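Folylpolyglutamate synthase protein FOLC (Mycobacterium tuberculosis, PDB 2VOS) binds ADP and divalent metal ions and probably catalyses the ATP-dependent addition of L-glutamate to dihydropteroate and to tetrahydrofolate polyglutamates. Local coordinates at residues A183-N188 with A217-R222; S59-Y64 with M158-F163; R80-L85 with V303-S308. One frame throughout, in Å; residues are numbered along the deposited sequence.

Interaction 1 (A183-N188 with A217-R222); sequences ATNVIN and AGIITR
Asn185 holds CG anti to its backbone N (chi1 -162°), so the amide swings across the gap and lies against the turn opposite. From there ND2 donates to Gly218 O at 3.2 Å. The bond is bent, with 142° at the hydrogen, and the donor stands above the carbonyl plane rather than on a lone pair. OD1 is the branch turned to Ile219, 3.6 Å from its CA. The receiving backbone is a type I beta turn, Ala217 to Ile220, closed by Ile220 N to Ala217 O at 2.9 Å. Asn185 is itself the centre of an inverse gamma turn, whose Val186 N to Thr184 O bond is weak.

Farther along, Thr221 has OG1 between its backbone N and carbonyl carbon (chi1 63°), the crowded position. That turns the hydroxyl onto Asn188, 3.3 Å from Asn188 CA, and the two side chains cross obliquely. Ile219 keeps CG2 beside its own backbone N, 3.9 Å from Asn185 OD1, while its end leads away from the 183-188 segment; the side chain also touches His68.

The contact ties the loop before strand 191-194 to the loop after helix 209-217 in the P-loop-type middle domain. Strand 66-70 adjoins it: His68 touches Asn185, Ile187 and Ile219, and its NE2 bonds Thr184 OG1. Arg222, its CB directed away from the other segment, forms a salt bridge with Asp253 through NH1.

Asn185 ND2 is also hydrogen-bonded to Arg180 O, so two backbone carbonyls grip one nitrogen and fix the amide's rotation. No ionisable side chain takes part in these two bonds, so this part of the contact should depend little on pH.

Interaction 2 (S59-Y64 with M158-F163); sequences SPQRSY and MAFAAF
This is a buried, largely aromatic contact in the P-loop-type domain, between the loop that leads into strand 66-70 and one side of helix 151-165. The loop makes a short 3-10 turn at Pro60-Arg62, and three of its side chains face the helix. Tyr64 does most of the work. Its CG sits between the backbone N and the carbonyl carbon (chi1 35°), which sends the ring tip-first at the helix. OH donates to Phe160 O at 2.7 Å, in the carbonyl plane and on a lone pair, with the acceptor near the plane of the tyrosine ring. Phe163 turns its edge to the face of Tyr64 in an offset edge-to-face pair, planes at 75° and centroids 5.9 Å apart; its CB touches Tyr64 CE2 at 3.5 Å.

One face of Phe160 is taken by Gln61, whose CB makes a CH-pi contact 3.7 Å from the ring centroid, 22° off the normal. Beyond CB the Gln61 chain bends at chi2 and carries its amide away, where NE2 bonds Val186 O. Pro60 fills in beside them, CB 3.7 Å from Phe160 O. Met54 of helix 48-56 touches Pro60, Gln61 and Phe160 together.

Within the loop, Pro60 O is gripped twice, by Ser63 N and by Ser63 OG, which approaches on a lone pair at 2.6 Å.

Interaction 3 (R80-L85 with V303-S308); sequences RMVDAL and VLALAS
Ala305 points its methyl straight at helix 75-88 and settles into the hollow between Met81, Val82 and Leu85, the three side chains that meet it from different directions. Met81, a selenomethionine, comes in at its root: CB lies 3.5 Å from Ala305 CB, tighter than usual van der Waals contact. Beyond CG its chain runs extended away from this methyl and reaches Gln298 and Asn301 along the second helix. Val82 offers one branch; with CG1 anti to the backbone N, CG2 is turned to Ala305 CB at 3.9 Å and also brushes Ser308 CB. Leu85 reaches across from the next turn, its CG anti to the carbonyl carbon (chi1 -70°), and lays CD1 alongside the far backbone, 3.7 Å from Ala305 O and 3.8 Å from Leu306 CA.

The small alanine lets the helices come close, axes 8.7 Å apart and crossing at -49°, with Val82 and Ala305 the nearest CA pair at 5.2 Å. Helix 75-88 is the one that follows the P-loop, and its partner is helix 296-312. Phe330 of helix 323-331 touches both Leu85 and Leu306, and Val233 of strand 231-234 packs on Ser308.

Ser308 OG bonds Leu304 O of its own helix at 2.8 Å, a carbonyl that Ser308 N also uses. No hydrogen bond crosses between the two segments. The join is mainly van der Waals contact of apolar side chains with each other and with backbone. Ser77 and Asn301, ADP-binding residues on these two helices, lie near Met81, so the packing is consistent with fixing their relative placement.

Interactions 2 and 3 are buried, while interaction 1 is partly open to solvent, and the chemistry follows: amide and hydroxyl groups in interaction 1, rings with one phenol-to-carbonyl bond in interaction 2, mostly aliphatic carbons with no hydrogen bond across in interaction 3. Loop meets loop in the first, loop meets helix in the second, helix meets helix in the third. Interactions 1 and 2 adjoin, through the Gln61-Val186 bond and through Ile187 CG2, which packs on Phe160 CZ. Interaction 3 touches neither, its centre about 19 Å from that of interaction 1 and 21 Å from that of interaction 2, yet its two segments enclose interaction 1 along the chain.

Interaction 1 (A183-N188 with A217-R222)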
loop_
_atom_site.group_PDB
_atom_site.type_symbol
_atom_site.label_atom_id
_atom_site.label_comp_id
_atom_site.label_asym_id
_atom_site.label_seq_id
_atom_site.Cartn_x
_atom_site.Cartn_y
_atom_site.Cartn_z
ATOM N N ALA A 183 -15.459 3.242 -1.094
ATOM C CA ALA A 183 -16.062 4.001 0.002
ATOM C C ALA A 183 -15.370 5.364 0.238
ATOM O O ALA A 183 -16.006 6.290 0.722
ATOM C CB ALA A 183 -16.058 3.144 1.349
ATOM N N THR A 184 -14.090 5.498 -0.125
ATOM C CA THR A 184 -13.381 6.765 0.123
ATOM C C THR A 184 -13.829 7.831 -0.877
ATOM O O THR A 184 -13.490 9.002 -0.723
ATOM C CB THR A 184 -11.814 6.602 -0.061
ATOM O OG1 THR A 184 -11.515 6.105 -1.385
ATOM C CG2 THR A 184 -11.256 5.581 0.970
ATOM N N ASN A 185 -14.572 7.427 -1.909
ATOM C CA ASN A 185 -14.797 8.353 -3.026
ATOM C C ASN A 185 -15.968 9.327 -2.748
ATOM O O ASN A 185 -16.818 9.530 -3.585
ATOM C CB ASN A 185 -14.994 7.590 -4.333
ATOM C CG ASN A 185 -14.790 8.473 -5.559
ATOM O OD1 ASN A 185 -14.021 9.434 -5.504
ATOM N ND2 ASN A 185 -15.459 8.147 -6.660
ATOM N N VAL A 186 -15.981 9.942 -1.580
ATOM C CA VAL A 186 -17.002 10.889 -1.205
ATOM C C VAL A 186 -16.316 12.184 -0.761
ATOM O O VAL A 186 -16.902 12.953 0.013
ATOM C CB VAL A 186 -17.851 10.340 0.018
ATOM C CG1 VAL A 186 -18.775 9.284 -0.468
ATOM C CG2 VAL A 186 -16.931 9.757 1.128
ATOM N N ILE A 187 -15.074 12.415 -1.222
ATOM C CA ILE A 187 -14.289 13.548 -0.756
ATOM C C ILE A 187 -13.975 14.670 -1.771
ATOM O O ILE A 187 -13.553 15.797 -1.326
ATOM C CB ILE A 187 -12.985 13.104 -0.126
ATOM C CG1 ILE A 187 -12.207 12.149 -1.049
ATOM C CG2 ILE A 187 -13.310 12.435 1.178
ATOM C CD1 ILE A 187 -10.810 11.709 -0.432
ATOM N N ASN A 188 -14.167 14.396 -3.086
ATOM C CA ASN A 188 -13.983 15.420 -4.101
ATOM C C ASN A 188 -12.567 16.002 -3.945
ATOM O O ASN A 188 -12.402 17.199 -3.903
ATOM C CB ASN A 188 -15.060 16.502 -3.903
ATOM C CG ASN A 188 -15.158 17.484 -5.062
ATOM O OD1 ASN A 188 -14.818 17.172 -6.207
ATOM N ND2 ASN A 188 -15.651 18.681 -4.771
ATOM N N ALA A 217 -9.792 5.912 -12.289
ATOM C CA ALA A 217 -9.922 7.299 -12.669
ATOM C C ALA A 217 -11.131 7.927 -12.001
ATOM O O ALA A 217 -11.244 9.159 -11.969
ATOM C CB ALA A 217 -10.043 7.425 -14.175
ATOM N N GLY A 218 -12.049 7.108 -11.484
ATOM C CA GLY A 218 -13.240 7.668 -10.841
ATOM C C GLY A 218 -12.930 8.542 -9.617
ATOM O O GLY A 218 -13.811 9.230 -9.119
ATOM N N ILE A 219 -11.681 8.580 -9.138
ATOM C CA ILE A 219 -11.413 9.472 -8.015
ATOM C C ILE A 219 -11.040 10.889 -8.487
ATOM O O ILE A 219 -10.863 11.815 -7.663
ATOM C CB ILE A 219 -10.307 8.904 -7.029
ATOM C CG1 ILE A 219 -8.907 8.929 -7.701
ATOM C CG2 ILE A 219 -10.725 7.508 -6.502
ATOM C CD1 ILE A 219 -7.734 8.947 -6.688
ATOM N N ILE A 220 -10.868 11.060 -9.792
ATOM C CA ILE A 220 -10.565 12.389 -10.314
ATOM C C ILE A 220 -11.932 13.071 -10.544
ATOM O O ILE A 220 -12.655 12.673 -11.467
ATOM C CB ILE A 220 -9.805 12.292 -11.692
ATOM C CG1 ILE A 220 -8.493 11.479 -11.574
ATOM C CG2 ILE A 220 -9.529 13.686 -12.279
ATOM C CD1 ILE A 220 -7.945 10.952 -12.944
ATOM N N THR A 221 -12.286 14.084 -9.745
ATOM C CA THR A 221 -13.641 14.668 -9.782
ATOM C C THR A 221 -13.591 16.155 -10.100
ATOM O O THR A 221 -12.591 16.813 -9.768
ATOM C CB THR A 221 -14.356 14.477 -8.419
ATOM O OG1 THR A 221 -13.622 15.180 -7.420
ATOM C CG2 THR A 221 -14.342 13.026 -8.003
ATOM N N ARG A 222 -14.640 16.698 -10.703
ATOM C CA ARG A 222 -14.688 18.140 -10.990
ATOM C C ARG A 222 -14.750 18.920 -9.667
ATOM O O ARG A 222 -15.475 18.532 -8.750
ATOM C CB ARG A 222 -15.879 18.467 -11.876
ATOM C CG ARG A 222 -16.037 19.983 -12.196
ATOM C CD ARG A 222 -16.923 20.224 -13.438
ATOM N NE ARG A 222 -17.169 21.645 -13.759
ATOM C CZ ARG A 222 -16.243 22.613 -13.848
ATOM N NH1 ARG A 222 -14.957 22.362 -13.602
ATOM N NH2 ARG A 222 -16.605 23.859 -14.177
#

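Interaction 2 (S59-Y64 with M158-F163)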
loop_
_atom_site.group_PDB
_atom_site.type_symbol
_atom_site.label_atom_id
_atom_site.label_comp_id
_atom_site.label_asym_id
_atom_site.label_seq_id
_atom_site.Cartn_x
_atom_site.Cartn_y
_atom_site.Cartn_z
ATOM N N SER A 59 -20.985 15.310 7.568
ATOM C CA SER A 59 -20.021 15.469 6.432
ATOM C C SER A 59 -18.597 15.849 6.878
ATOM O O SER A 59 -17.978 16.764 6.331
ATOM C CB SER A 59 -20.546 16.464 5.364
ATOM O OG SER A 59 -21.749 15.952 4.793
ATOM N N PRO A 60 -18.061 15.131 7.887
ATOM C CA PRO A 60 -16.714 15.423 8.364
ATOM C C PRO A 60 -15.674 15.385 7.235
ATOM O O PRO A 60 -14.660 16.125 7.251
ATOM C CB PRO A 60 -16.492 14.317 9.418
ATOM C CG PRO A 60 -17.414 13.137 8.921
ATOM C CD PRO A 60 -18.641 13.938 8.544
ATOM N N GLN A 61 -15.921 14.542 6.229
ATOM C CA GLN A 61 -14.937 14.285 5.174
ATOM C C GLN A 61 -14.913 15.452 4.224
ATOM O O GLN A 61 -14.020 15.541 3.375
ATOM C CB GLN A 61 -15.249 12.964 4.432
ATOM C CG GLN A 61 -16.267 13.119 3.248
ATOM C CD GLN A 61 -17.739 13.334 3.664
ATOM O OE1 GLN A 61 -18.045 13.431 4.821
ATOM N NE2 GLN A 61 -18.643 13.387 2.684
ATOM N N ARG A 62 -15.800 16.418 4.416
ATOM C CA ARG A 62 -15.704 17.653 3.631
ATOM C C ARG A 62 -15.110 18.822 4.420
ATOM O O ARG A 62 -15.064 19.950 3.892
ATOM C CB ARG A 62 -17.088 18.037 3.041
ATOM C CG ARG A 62 -17.555 16.933 2.039
ATOM C CD ARG A 62 -18.708 17.341 1.121
ATOM N NE ARG A 62 -19.101 16.165 0.327
ATOM C CZ ARG A 62 -18.507 15.798 -0.808
ATOM N NH1 ARG A 62 -18.907 14.703 -1.447
ATOM N NH2 ARG A 62 -17.524 16.542 -1.305
ATOM N N SER A 63 -14.611 18.570 5.650
ATOM C CA SER A 63 -14.157 19.706 6.491
ATOM C C SER A 63 -12.613 19.864 6.463
ATOM O O SER A 63 -12.095 20.761 7.134
ATOM C CB SER A 63 -14.619 19.549 7.953
ATOM O OG SER A 63 -14.074 18.341 8.559
ATOM N N TYR A 64 -11.926 19.136 5.591
ATOM C CA TYR A 64 -10.504 19.344 5.362
ATOM C C TYR A 64 -10.332 18.917 3.936
ATOM O O TYR A 64 -11.136 18.157 3.397
ATOM C CB TYR A 64 -9.641 18.440 6.294
ATOM C CG TYR A 64 -10.313 17.077 6.533
ATOM C CD1 TYR A 64 -10.244 16.048 5.594
ATOM C CD2 TYR A 64 -11.027 16.863 7.681
ATOM C CE1 TYR A 64 -10.906 14.829 5.794
ATOM C CE2 TYR A 64 -11.682 15.642 7.923
ATOM C CZ TYR A 64 -11.638 14.666 6.983
ATOM O OH TYR A 64 -12.268 13.508 7.296
HETATM N N MSE A 158 -14.868 5.848 10.081
HETATM C CA MSE A 158 -14.028 6.100 11.246
HETATM C C MSE A 158 -12.849 7.012 10.942
HETATM O O MSE A 158 -12.548 7.935 11.722
HETATM C CB MSE A 158 -13.532 4.762 11.848
HETATM C CG MSE A 158 -14.638 3.967 12.539
HETATM SE SE MSE A 158 -13.948 2.160 12.941
HETATM C CE MSE A 158 -12.450 2.593 14.081
ATOM N N ALA A 159 -12.132 6.763 9.837
ATOM C CA ALA A 159 -10.961 7.594 9.527
ATOM C C ALA A 159 -11.448 9.067 9.361
ATOM O O ALA A 159 -10.834 10.050 9.915
ATOM C CB ALA A 159 -10.276 7.086 8.245
ATOM N N PHE A 160 -12.507 9.246 8.574
ATOM C CA PHE A 160 -12.988 10.594 8.274
ATOM C C PHE A 160 -13.455 11.319 9.532
ATOM O O PHE A 160 -13.228 12.530 9.647
ATOM C CB PHE A 160 -14.140 10.599 7.230
ATOM C CG PHE A 160 -13.718 10.178 5.837
ATOM C CD1 PHE A 160 -12.444 10.498 5.358
ATOM C CD2 PHE A 160 -14.587 9.489 5.000
ATOM C CE1 PHE A 160 -12.015 10.118 4.092
ATOM C CE2 PHE A 160 -14.173 9.141 3.660
ATOM C CZ PHE A 160 -12.881 9.451 3.228
ATOM N N ALA A 161 -14.146 10.599 10.426
ATOM C CA ALA A 161 -14.602 11.187 11.733
ATOM C C ALA A 161 -13.370 11.553 12.567
ATOM O O ALA A 161 -13.280 12.625 13.191
ATOM C CB ALA A 161 -15.448 10.145 12.482
ATOM N N ALA A 162 -12.407 10.641 12.615
ATOM C CA ALA A 162 -11.239 10.868 13.455
ATOM C C ALA A 162 -10.469 12.079 12.903
ATOM O O ALA A 162 -9.857 12.856 13.678
ATOM C CB ALA A 162 -10.332 9.622 13.424
ATOM N N PHE A 163 -10.444 12.259 11.580
ATOM C CA PHE A 163 -9.679 13.385 11.039
ATOM C C PHE A 163 -10.339 14.701 11.458
ATOM O O PHE A 163 -9.643 15.702 11.671
ATOM C CB PHE A 163 -9.572 13.338 9.492
ATOM C CG PHE A 163 -8.812 12.124 8.973
ATOM C CD1 PHE A 163 -7.933 11.424 9.817
ATOM C CD2 PHE A 163 -8.992 11.686 7.650
ATOM C CE1 PHE A 163 -7.228 10.314 9.313
ATOM C CE2 PHE A 163 -8.289 10.593 7.130
ATOM C CZ PHE A 163 -7.424 9.898 7.960
#

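Interaction 3 (R80-L85 with V303-S308)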
loop_
_atom_site.group_PDB
_atom_site.type_symbol
_atom_site.label_atom_id
_atom_site.label_comp_id
_atom_site.label_asym_id
_atom_site.label_seq_id
_atom_site.Cartn_x
_atom_site.Cartn_y
_atom_site.Cartn_z
ATOM N N ARG A 80 2.213 7.259 2.423
ATOM C CA ARG A 80 3.129 7.562 3.548
ATOM C C ARG A 80 4.194 8.624 3.230
ATOM O O ARG A 80 4.584 9.362 4.143
ATOM C CB ARG A 80 3.824 6.318 4.047
ATOM C CG ARG A 80 2.739 5.279 4.605
ATOM C CD ARG A 80 3.463 3.988 5.053
ATOM N NE ARG A 80 4.299 4.174 6.264
ATOM C CZ ARG A 80 3.878 3.998 7.523
ATOM N NH1 ARG A 80 2.624 3.646 7.803
ATOM N NH2 ARG A 80 4.717 4.188 8.535
HETATM N N MSE A 81 4.649 8.686 1.972
HETATM C CA MSE A 81 5.557 9.721 1.491
HETATM C C MSE A 81 4.880 11.106 1.479
HETATM O O MSE A 81 5.448 12.061 1.982
HETATM C CB MSE A 81 6.048 9.399 0.087
HETATM C CG MSE A 81 7.121 8.290 0.148
HETATM SE SE MSE A 81 7.343 7.635 -1.673
HETATM C CE MSE A 81 8.716 6.329 -1.387
ATOM N N VAL A 82 3.679 11.193 0.920
ATOM C CA VAL A 82 2.865 12.410 1.013
ATOM C C VAL A 82 2.714 12.872 2.451
ATOM O O VAL A 82 2.913 14.038 2.740
ATOM C CB VAL A 82 1.455 12.172 0.367
ATOM C CG1 VAL A 82 0.466 13.303 0.679
ATOM C CG2 VAL A 82 1.594 11.918 -1.152
ATOM N N ASP A 83 2.342 11.970 3.372
ATOM C CA ASP A 83 2.221 12.309 4.782
ATOM C C ASP A 83 3.559 12.881 5.312
ATOM O O ASP A 83 3.640 13.964 5.967
ATOM C CB ASP A 83 1.824 11.025 5.550
ATOM C CG ASP A 83 1.391 11.303 6.984
ATOM O OD1 ASP A 83 1.699 12.423 7.480
ATOM O OD2 ASP A 83 0.770 10.402 7.623
ATOM N N ALA A 84 4.640 12.164 5.061
ATOM C CA ALA A 84 5.939 12.639 5.523
ATOM C C ALA A 84 6.272 14.065 5.011
ATOM O O ALA A 84 6.777 14.905 5.781
ATOM C CB ALA A 84 7.062 11.651 5.086
ATOM N N LEU A 85 6.070 14.305 3.708
ATOM C CA LEU A 85 6.351 15.619 3.104
ATOM C C LEU A 85 5.438 16.719 3.704
ATOM O O LEU A 85 5.909 17.796 4.082
ATOM C CB LEU A 85 6.151 15.550 1.583
ATOM C CG LEU A 85 7.185 14.727 0.800
ATOM C CD1 LEU A 85 6.654 14.530 -0.642
ATOM C CD2 LEU A 85 8.568 15.450 0.718
ATOM N N VAL A 303 8.962 10.554 -6.460
ATOM C CA VAL A 303 8.744 11.767 -7.243
ATOM C C VAL A 303 7.233 11.959 -7.464
ATOM O O VAL A 303 6.750 13.076 -7.584
ATOM C CB VAL A 303 9.452 11.696 -8.628
ATOM C CG1 VAL A 303 8.763 10.675 -9.541
ATOM C CG2 VAL A 303 9.503 13.075 -9.269
ATOM N N LEU A 304 6.474 10.867 -7.489
ATOM C CA LEU A 304 5.033 11.007 -7.606
ATOM C C LEU A 304 4.443 11.708 -6.365
ATOM O O LEU A 304 3.555 12.554 -6.483
ATOM C CB LEU A 304 4.404 9.600 -7.748
ATOM C CG LEU A 304 2.902 9.592 -7.990
ATOM C CD1 LEU A 304 2.570 10.390 -9.284
ATOM C CD2 LEU A 304 2.449 8.071 -8.191
ATOM N N ALA A 305 4.906 11.293 -5.166
ATOM C CA ALA A 305 4.489 11.910 -3.901
ATOM C C ALA A 305 4.893 13.398 -3.864
ATOM O O ALA A 305 4.129 14.289 -3.397
ATOM C CB ALA A 305 5.123 11.171 -2.732
ATOM N N LEU A 306 6.113 13.690 -4.317
ATOM C CA LEU A 306 6.570 15.075 -4.354
ATOM C C LEU A 306 5.646 15.931 -5.254
ATOM O O LEU A 306 5.124 16.963 -4.816
ATOM C CB LEU A 306 8.018 15.139 -4.816
ATOM C CG LEU A 306 8.572 16.538 -5.202
ATOM C CD1 LEU A 306 8.657 17.332 -3.892
ATOM C CD2 LEU A 306 9.981 16.432 -5.854
ATOM N N ALA A 307 5.428 15.515 -6.491
ATOM C CA ALA A 307 4.565 16.253 -7.412
ATOM C C ALA A 307 3.160 16.430 -6.807
ATOM O O ALA A 307 2.583 17.525 -6.872
ATOM C CB ALA A 307 4.500 15.523 -8.774
ATOM N N SER A 308 2.646 15.423 -6.109
ATOM C CA SER A 308 1.322 15.533 -5.480
ATOM C C SER A 308 1.294 16.609 -4.373
ATOM O O SER A 308 0.317 17.347 -4.221
ATOM C CB SER A 308 0.914 14.185 -4.860
ATOM O OG SER A 308 0.886 13.184 -5.869
#